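Side-chain contact in cysteine synthase 3 (Entamoeba histolytica, PDB 6KR5), which catalyses the synthesis of L-cysteine from O-acetylserine and sulfide, a reaction of the pyridoxal-phosphate-dependent O-acetylserine sulfhydrylases: residues E178-N181 / G182-I186. Sequence-based numbering, arbitrary orientation.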
ATOM      1  N   GLU B 178     -20.649  -4.727  -9.304  1.00 22.34           N
ATOM      2  CA  GLU B 178     -21.331  -4.879  -8.023  1.00 22.74           C
ATOM      3  C   GLU B 178     -21.298  -3.585  -7.214  1.00 24.72           C
ATOM      4  O   GLU B 178     -22.318  -3.166  -6.652  1.00 24.80           O
ATOM      5  CB  GLU B 178     -20.695  -6.021  -7.227  1.00 24.86           C
ATOM      6  CG  GLU B 178     -20.960  -7.417  -7.778  1.00 24.52           C
ATOM      7  CD  GLU B 178     -22.379  -7.889  -7.526  1.00 36.90           C
ATOM      8  OE1 GLU B 178     -22.965  -7.498  -6.496  1.00 44.79           O
ATOM      9  OE2 GLU B 178     -22.904  -8.666  -8.354  1.00 43.63           O
ATOM     10  N   ASP B 179     -20.131  -2.939  -7.128  1.00 22.55           N
ATOM     11  CA  ASP B 179     -20.016  -1.750  -6.289  1.00 22.57           C
ATOM     12  C   ASP B 179     -20.913  -0.616  -6.789  1.00 23.36           C
ATOM     13  O   ASP B 179     -21.466   0.141  -5.979  1.00 23.08           O
ATOM     14  CB  ASP B 179     -18.555  -1.291  -6.209  1.00 24.10           C
ATOM     15  CG  ASP B 179     -17.688  -2.233  -5.388  1.00 25.69           C
ATOM     16  OD1 ASP B 179     -18.234  -3.125  -4.707  1.00 25.58           O
ATOM     17  OD2 ASP B 179     -16.453  -2.070  -5.415  1.00 24.02           O
ATOM     18  N   THR B 180     -21.069  -0.472  -8.113  1.00 22.26           N
ATOM     19  CA  THR B 180     -21.926   0.584  -8.650  1.00 23.72           C
ATOM     20  C   THR B 180     -23.364   0.133  -8.851  1.00 25.98           C
ATOM     21  O   THR B 180     -24.163   0.919  -9.360  1.00 24.98           O
ATOM     22  CB  THR B 180     -21.394   1.141  -9.985  1.00 23.01           C
ATOM     23  OG1 THR B 180     -21.473   0.137 -11.007  1.00 22.79           O
ATOM     24  CG2 THR B 180     -19.951   1.645  -9.850  1.00 22.45           C
ATOM     25  N   ASN B 181     -23.714  -1.078  -8.436  1.00 24.78           N
ATOM     26  CA  ASN B 181     -25.092  -1.607  -8.641  1.00 26.38           C
ATOM     27  C   ASN B 181     -25.484  -1.468 -10.114  1.00 26.89           C
ATOM     28  O   ASN B 181     -26.615  -1.098 -10.384  1.00 28.29           O
ATOM     29  CB  ASN B 181     -26.127  -0.977  -7.709  1.00 29.23           C
ATOM     30  CG  ASN B 181     -25.675  -0.975  -6.274  1.00 39.31           C
ATOM     31  OD1 ASN B 181     -25.694   0.055  -5.621  1.00 51.35           O
ATOM     32  ND2 ASN B 181     -25.294  -2.128  -5.771  1.00 36.55           N
ATOM     33  N   GLY B 182     -24.557  -1.740 -11.019  1.00 24.04           N
ATOM     34  CA  GLY B 182     -24.849  -1.655 -12.434  1.00 27.11           C
ATOM     35  C   GLY B 182     -24.950  -0.258 -13.005  1.00 25.15           C
ATOM     36  O   GLY B 182     -25.317  -0.122 -14.176  1.00 25.01           O
ATOM     37  N   GLU B 183     -24.612   0.783 -12.230  1.00 24.10           N
ATOM     38  CA  GLU B 183     -24.768   2.162 -12.684  1.00 24.67           C
ATOM     39  C   GLU B 183     -23.601   2.662 -13.531  1.00 24.28           C
ATOM     40  O   GLU B 183     -23.739   3.719 -14.159  1.00 25.06           O
ATOM     41  CB  GLU B 183     -24.947   3.107 -11.487  1.00 25.31           C
ATOM     42  CG  GLU B 183     -26.191   2.841 -10.632  1.00 30.36           C
ATOM     43  CD  GLU B 183     -27.482   3.108 -11.375  1.00 45.33           C
ATOM     44  OE1 GLU B 183     -27.480   3.980 -12.272  1.00 44.18           O
ATOM     45  OE2 GLU B 183     -28.499   2.448 -11.064  1.00 50.56           O
ATOM     46  N   VAL B 184     -22.472   1.942 -13.561  1.00 22.60           N
ATOM     47  CA  VAL B 184     -21.283   2.405 -14.280  1.00 21.19           C
ATOM     48  C   VAL B 184     -21.644   2.742 -15.719  1.00 23.39           C
ATOM     49  O   VAL B 184     -22.281   1.950 -16.421  1.00 23.52           O
ATOM     50  CB  VAL B 184     -20.156   1.348 -14.198  1.00 21.92           C
ATOM     51  CG1 VAL B 184     -20.627  -0.024 -14.678  1.00 21.21           C
ATOM     52  CG2 VAL B 184     -18.917   1.802 -14.981  1.00 21.37           C
ATOM     53  N   ASP B 185     -21.229   3.924 -16.164  1.00 22.03           N
ATOM     54  CA  ASP B 185     -21.514   4.398 -17.513  1.00 25.03           C
ATOM     55  C   ASP B 185     -20.279   4.498 -18.388  1.00 23.20           C
ATOM     56  O   ASP B 185     -20.363   4.267 -19.592  1.00 24.82           O
ATOM     57  CB  ASP B 185     -22.178   5.776 -17.473  1.00 25.85           C
ATOM     58  CG  ASP B 185     -23.611   5.726 -16.985  1.00 27.86           C
ATOM     59  OD1 ASP B 185     -24.403   4.933 -17.544  1.00 29.86           O
ATOM     60  OD2 ASP B 185     -23.945   6.488 -16.051  1.00 26.26           O
ATOM     61  N   ILE B 186     -19.150   4.895 -17.810  1.00 23.33           N
ATOM     62  CA  ILE B 186     -17.905   5.096 -18.546  1.00 21.73           C
ATOM     63  C   ILE B 186     -16.805   4.473 -17.705  1.00 18.10           C
ATOM     64  O   ILE B 186     -16.819   4.613 -16.480  1.00 21.53           O
ATOM     65  CB  ILE B 186     -17.627   6.597 -18.797  1.00 21.76           C
ATOM     66  CG1 ILE B 186     -18.846   7.274 -19.443  1.00 23.84           C
ATOM     67  CG2 ILE B 186     -16.384   6.782 -19.663  1.00 21.88           C
ATOM     68  CD1 ILE B 186     -18.684   8.749 -19.656  1.00 25.61           C
TER
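Thr180 meets Glu183 and Val184 through two oxygens, one from its backbone and one from its side chain, and the pair illustrates how a helix can be ended and the chain turned within a few residues. Glu183 N gives its hydrogen to Thr180 O at 2.9 Å, with an N-H...O angle of 153°, closing a type I' beta turn from Thr180 to Glu183. Beside it, Thr180 OG1 accepts a longer and more bent bond from Val184 N, 3.3 Å with an N-H...O angle of 138°. The hydroxyl reaches that amide because chi1 of 67° sets OG1 between the threonine's own N and carbonyl carbon. Two carbon contacts close in around these bonds: Glu183 CG, on a side chain bent at chi2, lies 3.1 Å from Thr180 O, and Val184 CB packs 3.7 Å from Thr180 OG1.

One shell out, the hydroxyl is also hydrogen-bonded to Ile176 O in helix 169-179, so it links the last turn of that helix to the departing chain. Asn181, with positive phi, forms the Schellman motif at this end, and its N bonds to Glu178 O at 3.1 Å. Gly182 also has positive phi, carrying the turn on after Asn181. Lys208 NZ donates to Gly182 O within the turn and to Val184 O just after it, while Thr180 packs on Leu26 and Val184 on Val303.

The chain thereby passes from helix 169-179 into strand 186-190 of the mixed sheet, and exposed Asn181 packs on Lys11 of the second subunit, placing the turn beside the subunit interface. With a backbone amide and a helical carbonyl as its partners, the buried threonine hydroxyl donates to Ile176 O and accepts from Val184 N, bridging the last turn of the helix and the chain beyond the beta turn.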